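Local coordinates for nitrogenase molybdenum-iron protein alpha chain (Clostridium pasteurianum, PDB 4WES) that carries the iron-molybdenum cofactor and, with the beta chain, forms the nitrogenase component that reduces dinitrogen to ammonia, at residues 197-203 against 249-254; 209-215 against 255-261; 333-337 against 503-508. The contacts are given in a common frame with arbitrary orientation. Residues are numbered along the deposited sequence.

Contact 1 of 3, residues 197-203 against 249-254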
# COMPACT_ATOMS: atom_id res chain seq x y z
N ILE A 197 18.64 -44.45 -6.00
CA ILE A 197 19.26 -43.21 -6.46
C ILE A 197 20.78 -43.22 -6.23
O ILE A 197 21.57 -43.10 -7.16
CB ILE A 197 18.58 -41.93 -5.88
CG1 ILE A 197 17.07 -41.98 -6.11
CG2 ILE A 197 19.22 -40.70 -6.50
CD1 ILE A 197 16.32 -40.80 -5.54
N ILE A 198 21.19 -43.32 -4.97
CA ILE A 198 22.61 -43.25 -4.62
C ILE A 198 23.39 -44.37 -5.33
O ILE A 198 23.01 -45.55 -5.27
CB ILE A 198 22.82 -43.34 -3.09
CG1 ILE A 198 22.25 -42.08 -2.43
CG2 ILE A 198 24.29 -43.53 -2.74
CD1 ILE A 198 22.33 -42.06 -0.92
N GLY A 199 24.50 -43.99 -5.97
CA GLY A 199 25.38 -44.94 -6.65
C GLY A 199 24.97 -45.27 -8.06
O GLY A 199 25.62 -46.07 -8.70
N LYS A 200 23.92 -44.62 -8.56
CA LYS A 200 23.49 -44.81 -9.94
C LYS A 200 24.23 -43.92 -10.93
O LYS A 200 24.12 -44.13 -12.13
CB LYS A 200 21.99 -44.65 -10.09
CG LYS A 200 21.14 -45.61 -9.28
CD LYS A 200 21.28 -47.06 -9.66
CE LYS A 200 20.34 -47.91 -8.83
NZ LYS A 200 20.54 -49.37 -9.03
N GLY A 201 25.02 -42.99 -10.43
CA GLY A 201 25.76 -42.08 -11.27
C GLY A 201 27.10 -42.62 -11.68
O GLY A 201 27.50 -43.71 -11.29
N ASN A 202 27.82 -41.85 -12.46
CA ASN A 202 29.10 -42.32 -12.97
C ASN A 202 30.18 -41.28 -12.92
O ASN A 202 31.19 -41.40 -13.61
CB ASN A 202 28.94 -42.80 -14.41
CG ASN A 202 28.40 -41.71 -15.31
OD1 ASN A 202 28.54 -40.52 -15.03
ND2 ASN A 202 27.76 -42.12 -16.40
N LYS A 203 30.02 -40.27 -12.06
CA LYS A 203 31.00 -39.20 -12.02
C LYS A 203 32.33 -39.66 -11.42
O LYS A 203 32.39 -40.54 -10.56
CB LYS A 203 30.43 -37.97 -11.33
CG LYS A 203 29.40 -37.28 -12.20
CD LYS A 203 28.93 -35.94 -11.64
CE LYS A 203 29.35 -34.77 -12.52
NZ LYS A 203 30.79 -34.44 -12.41
N VAL A 249 22.66 -36.39 -6.05
CA VAL A 249 22.30 -37.48 -5.17
C VAL A 249 22.73 -38.83 -5.76
O VAL A 249 23.23 -39.71 -5.04
CB VAL A 249 20.79 -37.44 -4.84
CG1 VAL A 249 20.43 -38.51 -3.84
CG2 VAL A 249 20.38 -36.06 -4.28
N GLN A 250 22.56 -39.00 -7.06
CA GLN A 250 23.03 -40.23 -7.72
C GLN A 250 24.51 -40.50 -7.55
O GLN A 250 24.94 -41.65 -7.56
CB GLN A 250 22.75 -40.19 -9.22
CG GLN A 250 21.29 -40.32 -9.60
CD GLN A 250 21.16 -40.41 -11.10
OE1 GLN A 250 21.62 -39.50 -11.80
NE2 GLN A 250 20.55 -41.48 -11.58
N ASN A 251 25.29 -39.43 -7.38
CA ASN A 251 26.72 -39.53 -7.18
C ASN A 251 27.16 -39.31 -5.74
O ASN A 251 28.34 -39.06 -5.48
CB ASN A 251 27.43 -38.58 -8.12
CG ASN A 251 27.36 -39.04 -9.55
OD1 ASN A 251 28.02 -40.00 -9.93
ND2 ASN A 251 26.54 -38.40 -10.34
N ALA A 252 26.26 -39.53 -4.77
CA ALA A 252 26.63 -39.33 -3.39
C ALA A 252 27.77 -40.29 -2.96
O ALA A 252 28.50 -40.00 -2.02
CB ALA A 252 25.45 -39.47 -2.45
N ASP A 253 27.92 -41.44 -3.64
CA ASP A 253 28.97 -42.37 -3.29
C ASP A 253 30.38 -41.87 -3.65
O ASP A 253 31.35 -42.50 -3.28
CB ASP A 253 28.72 -43.74 -3.92
CG ASP A 253 28.62 -43.69 -5.45
OD1 ASP A 253 27.98 -42.78 -6.00
OD2 ASP A 253 29.22 -44.59 -6.09
N LYS A 254 30.50 -40.76 -4.35
CA LYS A 254 31.79 -40.24 -4.79
C LYS A 254 32.34 -39.26 -3.76
O LYS A 254 32.61 -38.07 -4.06
CB LYS A 254 31.65 -39.62 -6.18
CG LYS A 254 31.16 -40.60 -7.23
CD LYS A 254 32.18 -41.71 -7.49
CE LYS A 254 31.52 -42.93 -8.11
NZ LYS A 254 30.90 -42.56 -9.39
O HOH W 1 28.74 -45.49 -8.54
O HOH W 2 26.27 -39.25 -13.09
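Two loops that leave helix ends can be held together largely by backbone groups, and residues 197-203 and 249-254 are a worked example. The backbone hydrogen bonds converge on one carbonyl at the C-terminal end of helix 246-250: Q250 O accepts from G199 N (2.9 Å) and from G201 N (3.2 Å). A type II turn from I197 to K200, closed by K200 N to I197 O at 3.1 Å, makes this approach possible. Its third position is G199, whose positive phi favours glycine. G201 is constrained differently, because a CB there would clash with N251 OD1. A CA-H...O contact, Q250 CA to I197 O at 3.3 Å, adds to the backbone pairing.

Side chains extend the polar set. N251 OD1 accepts from K203 N (2.9 Å), while its other end is linked by a water to the backbone: the water accepts from N251 ND2 at 2.9 Å and from N202 N at 3.1 Å. K254 reaches across, its NZ donating to K203 O (2.8 Å) at the far end of the loop.

Apolar contacts gather at the opposite end. I197 CG2 meets V249 CG1 at 3.7 Å, and I198 CG1 lies 4.1 Å from A252 CB and 4.2 Å from V249 CG1.

The ensemble joins the exit of helix 182-196 to the end of helix 246-250. I198 and A252 rest against helix 263-277 through I269, Y277 and M273, and N237 of strand 235-239 donates to N251 O.

Contact 2 of 3, residues 209-215 against 255-261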
# COMPACT_ATOMS: atom_id res chain seq x y z
N SER A 209 36.81 -34.93 -1.21
CA SER A 209 35.37 -34.92 -1.41
C SER A 209 34.62 -35.32 -0.14
O SER A 209 34.89 -36.35 0.48
CB SER A 209 34.97 -35.84 -2.56
OG SER A 209 35.23 -35.27 -3.84
N ILE A 210 33.66 -34.47 0.22
CA ILE A 210 32.79 -34.70 1.36
C ILE A 210 31.34 -34.55 0.88
O ILE A 210 31.05 -33.88 -0.09
CB ILE A 210 33.09 -33.71 2.50
CG1 ILE A 210 32.78 -32.27 2.11
CG2 ILE A 210 34.53 -33.88 2.93
CD1 ILE A 210 31.34 -31.86 2.44
N ASN A 211 30.42 -35.16 1.64
CA ASN A 211 29.00 -34.86 1.51
C ASN A 211 28.50 -34.26 2.82
O ASN A 211 28.98 -34.64 3.88
CB ASN A 211 28.16 -36.10 1.29
CG ASN A 211 28.46 -36.84 0.01
OD1 ASN A 211 28.77 -36.25 -1.04
ND2 ASN A 211 28.42 -38.18 0.11
N VAL A 212 27.52 -33.35 2.72
CA VAL A 212 26.78 -32.93 3.89
C VAL A 212 25.43 -33.63 3.88
O VAL A 212 24.61 -33.41 2.99
CB VAL A 212 26.61 -31.42 4.01
CG1 VAL A 212 25.97 -31.06 5.35
CG2 VAL A 212 27.94 -30.70 3.85
N LEU A 213 25.24 -34.54 4.82
CA LEU A 213 24.02 -35.34 4.90
C LEU A 213 23.03 -34.74 5.91
O LEU A 213 23.43 -34.36 7.02
CB LEU A 213 24.33 -36.77 5.34
CG LEU A 213 25.24 -37.63 4.45
CD1 LEU A 213 25.26 -39.05 4.97
CD2 LEU A 213 24.83 -37.57 2.99
N GLY A 214 21.75 -34.74 5.55
CA GLY A 214 20.73 -34.24 6.46
C GLY A 214 20.85 -32.74 6.66
O GLY A 214 20.84 -32.22 7.78
N GLU A 215 20.93 -32.05 5.54
CA GLU A 215 21.02 -30.60 5.50
C GLU A 215 20.19 -30.13 4.32
O GLU A 215 20.40 -30.60 3.19
CB GLU A 215 22.46 -30.14 5.36
CG GLU A 215 22.61 -28.69 5.01
CD GLU A 215 21.87 -27.75 5.94
OE1 GLU A 215 21.28 -26.76 5.44
OE2 GLU A 215 21.90 -27.99 7.18
N ALA A 255 32.52 -39.76 -2.53
CA ALA A 255 33.02 -38.95 -1.43
C ALA A 255 33.86 -39.81 -0.54
O ALA A 255 33.69 -41.02 -0.48
CB ALA A 255 31.89 -38.32 -0.62
N ASP A 256 34.75 -39.16 0.21
CA ASP A 256 35.53 -39.84 1.24
C ASP A 256 35.01 -39.70 2.66
O ASP A 256 35.40 -40.48 3.51
CB ASP A 256 36.98 -39.37 1.20
CG ASP A 256 37.73 -40.01 0.06
OD1 ASP A 256 37.31 -41.09 -0.41
OD2 ASP A 256 38.69 -39.43 -0.40
N LEU A 257 34.14 -38.70 2.91
CA LEU A 257 33.64 -38.52 4.26
C LEU A 257 32.25 -37.93 4.20
O LEU A 257 32.03 -36.92 3.52
CB LEU A 257 34.58 -37.59 5.06
CG LEU A 257 34.23 -37.37 6.55
CD1 LEU A 257 34.36 -38.67 7.35
CD2 LEU A 257 35.15 -36.30 7.09
N ASN A 258 31.33 -38.57 4.93
CA ASN A 258 29.98 -38.03 5.11
C ASN A 258 29.90 -37.24 6.42
O ASN A 258 30.39 -37.70 7.47
CB ASN A 258 28.96 -39.18 5.17
CG ASN A 258 28.54 -39.67 3.80
OD1 ASN A 258 28.39 -38.87 2.89
ND2 ASN A 258 28.22 -40.96 3.71
N LEU A 259 29.29 -36.07 6.35
CA LEU A 259 29.08 -35.20 7.51
C LEU A 259 27.58 -35.25 7.84
O LEU A 259 26.78 -34.83 7.03
CB LEU A 259 29.51 -33.79 7.20
CG LEU A 259 30.86 -33.57 6.53
CD1 LEU A 259 31.11 -32.10 6.26
CD2 LEU A 259 32.00 -34.18 7.30
N VAL A 260 27.22 -35.64 9.04
CA VAL A 260 25.81 -35.78 9.40
C VAL A 260 25.38 -34.61 10.27
O VAL A 260 25.75 -34.52 11.44
CB VAL A 260 25.57 -37.13 10.09
CG1 VAL A 260 24.16 -37.23 10.66
CG2 VAL A 260 25.83 -38.29 9.13
N GLN A 261 24.60 -33.70 9.68
CA GLN A 261 24.08 -32.54 10.40
C GLN A 261 22.81 -32.93 11.17
O GLN A 261 22.82 -32.93 12.38
CB GLN A 261 23.83 -31.36 9.43
CG GLN A 261 23.24 -30.10 10.08
CD GLN A 261 24.16 -29.47 11.07
OE1 GLN A 261 25.36 -29.30 10.79
NE2 GLN A 261 23.62 -29.07 12.21
O HOH W 3 37.83 -37.56 -2.21
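The apolar centre lies on the sheet face carrying I210, V212, L257 and L259. L259 CD1 touches both I210 CD1 (3.8 Å) and V212 CG2 (4.2 Å), and I210 CG2 reaches L257 CB at 4.3 Å. Helix 289-303 covers this face through M299 and F303. On the other face L213 CD1 approaches V260 CG2 at 4.3 Å, beneath helix 263-277.

Between the faces runs parallel pairing, the strand axes 4.6 Å apart and inclined at 23°. N211 N donates to L257 O (3.0 Å), L259 N to N211 O (2.9 Å), L213 N to L259 O (2.7 Å) and Q261 N to L213 O (3.0 Å).

The polar edge begins with N211, whose ND2 donates to N258 OD1 (2.9 Å) and also to A252 O; nearer the start of the strands, S209 O accepts from D256 N at 2.8 Å and weakly from L257 N at 3.5 Å; a water spans S209 N (3.0 Å) and D256 OD2 (2.7 Å).

These are the two central strands of a four-stranded parallel sheet of order 2-1-3-4, as in Rossmann-like alpha/beta domains. Their C-terminal ends lead to the active site: C262, a ligand of the iron-molybdenum cofactor, directly follows Q261.

Contact 3 of 3, residues 333-337 against 503-508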
# COMPACT_ATOMS: atom_id res chain seq x y z
N LYS A 333 24.36 -8.33 25.29
CA LYS A 333 22.94 -8.06 25.29
C LYS A 333 22.08 -9.20 25.80
O LYS A 333 20.92 -8.98 26.21
CB LYS A 333 22.49 -7.67 23.88
CG LYS A 333 23.07 -6.34 23.40
CD LYS A 333 22.60 -5.16 24.23
CE LYS A 333 23.00 -3.85 23.58
NZ LYS A 333 22.42 -2.66 24.27
N LEU A 334 22.61 -10.43 25.78
CA LEU A 334 21.80 -11.61 26.08
C LEU A 334 22.25 -12.38 27.30
O LEU A 334 21.49 -13.21 27.80
CB LEU A 334 21.74 -12.55 24.88
CG LEU A 334 21.15 -11.94 23.62
CD1 LEU A 334 21.42 -12.90 22.46
CD2 LEU A 334 19.68 -11.64 23.79
N GLN A 335 23.45 -12.13 27.80
CA GLN A 335 23.93 -13.00 28.85
C GLN A 335 23.04 -12.91 30.08
O GLN A 335 22.53 -11.85 30.45
CB GLN A 335 25.40 -12.78 29.19
CG GLN A 335 25.69 -11.46 29.78
CD GLN A 335 27.20 -11.24 29.94
OE1 GLN A 335 27.98 -12.20 30.03
NE2 GLN A 335 27.60 -9.99 29.96
N GLY A 336 22.89 -14.06 30.73
CA GLY A 336 22.05 -14.14 31.93
C GLY A 336 20.62 -14.43 31.69
O GLY A 336 19.85 -14.56 32.65
N LYS A 337 20.21 -14.51 30.44
CA LYS A 337 18.83 -14.85 30.12
C LYS A 337 18.66 -16.35 30.01
O LYS A 337 19.64 -17.10 29.90
CB LYS A 337 18.44 -14.14 28.83
CG LYS A 337 18.48 -12.65 29.01
CD LYS A 337 18.13 -11.89 27.78
CE LYS A 337 18.36 -10.43 27.93
NZ LYS A 337 17.41 -9.85 28.90
N LEU A 503 17.84 -12.17 17.34
CA LEU A 503 17.51 -12.51 18.70
C LEU A 503 17.54 -11.28 19.60
O LEU A 503 16.58 -11.03 20.36
CB LEU A 503 18.41 -13.61 19.21
CG LEU A 503 18.05 -14.14 20.62
CD1 LEU A 503 16.60 -14.54 20.72
CD2 LEU A 503 18.98 -15.30 20.95
N VAL A 504 18.60 -10.50 19.50
CA VAL A 504 18.68 -9.23 20.25
C VAL A 504 17.52 -8.34 19.85
O VAL A 504 16.82 -7.76 20.71
CB VAL A 504 20.04 -8.53 19.98
CG1 VAL A 504 20.02 -7.13 20.58
CG2 VAL A 504 21.16 -9.35 20.54
N ASN A 505 17.24 -8.21 18.55
CA ASN A 505 16.14 -7.37 18.12
C ASN A 505 14.81 -7.82 18.74
O ASN A 505 13.95 -7.00 19.08
CB ASN A 505 16.04 -7.35 16.59
CG ASN A 505 17.10 -6.53 15.92
OD1 ASN A 505 17.89 -5.88 16.59
ND2 ASN A 505 17.11 -6.53 14.59
N GLY A 506 14.61 -9.14 18.84
CA GLY A 506 13.40 -9.65 19.45
C GLY A 506 13.28 -9.31 20.92
O GLY A 506 12.23 -8.84 21.38
N ILE A 507 14.35 -9.52 21.68
CA ILE A 507 14.31 -9.29 23.10
C ILE A 507 14.05 -7.83 23.42
O ILE A 507 13.32 -7.54 24.37
CB ILE A 507 15.63 -9.76 23.76
CG1 ILE A 507 15.78 -11.28 23.75
CG2 ILE A 507 15.80 -9.21 25.18
CD1 ILE A 507 14.83 -12.06 24.65
N TYR A 508 14.65 -6.94 22.65
CA TYR A 508 14.64 -5.50 22.94
C TYR A 508 13.55 -4.73 22.20
O TYR A 508 13.50 -3.50 22.26
CB TYR A 508 16.05 -4.92 22.73
CG TYR A 508 17.00 -5.41 23.78
CD1 TYR A 508 17.17 -4.73 24.96
CD2 TYR A 508 17.75 -6.56 23.62
CE1 TYR A 508 18.02 -5.17 25.94
CE2 TYR A 508 18.58 -7.03 24.60
CZ TYR A 508 18.73 -6.33 25.77
OH TYR A 508 19.58 -6.77 26.76
O HOH W 4 21.15 -3.70 27.07
O HOH W 5 17.34 -7.05 28.82
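L334, the last residue of helix 306-334, lays its side chain across one flank of helix 492-507. Its CD1 lies 3.7 Å from L503 CD2, its CG 4.0 Å from V504 CG2, and its CD2 3.9 Å from I507 CG1, so one leucine covers three residues within a single turn and a little more of the partner helix. K333 continues this surface with its aliphatic part, CB standing 4.0 Å from V504 CG2 and equally 4.0 Å from Y508 CE2.

The principle illustrated is that a helix end offers carbonyls for partners outside the helix. Y508 OH donates to K333 O at 2.6 Å, a short bond that meets the tyrosine at its ring edge. Lysines lie near the same hydroxyl. One water accepts from K337 NZ (2.8 Å) and donates weakly to Y508 OH (3.1 Å), and a second water accepts from K333 NZ at 3.2 Å.

K337 is brought here by a type II turn from L334, closed by K337 N to L334 O at 3.2 Å, with G336 at the third position at a positive phi. K337 CE rests 4.0 Å from I507 CG2.

Beyond the turn the chain enters strand 338-343, with K337 pairing to D361 of strand 361-367. L503 and I507 also pack on M460 of strand 460-462, while Y329 and F330, one turn earlier in helix 306-334, meet V504.

Followed from the N terminus, residues 197-203 come first and strand 209-215 next; only after strand 235-239 do their partners 249-254 and 255-261 arrive, in the same order. Contacts 1 and 2 therefore cross rather than nest, each closing a loop of roughly 40 to 45 residues. Their centres are 13 Å apart, and they touch where N211 meets A252, so the loop junction continues into the middle of the parallel sheet. Contact 3 opens later, closing a span of 165 residues to tie helix 306-334 to helix 492-507 beside the five-stranded mixed sheet. Its centre lies about 45 Å from that of contact 1, across the chain's centre.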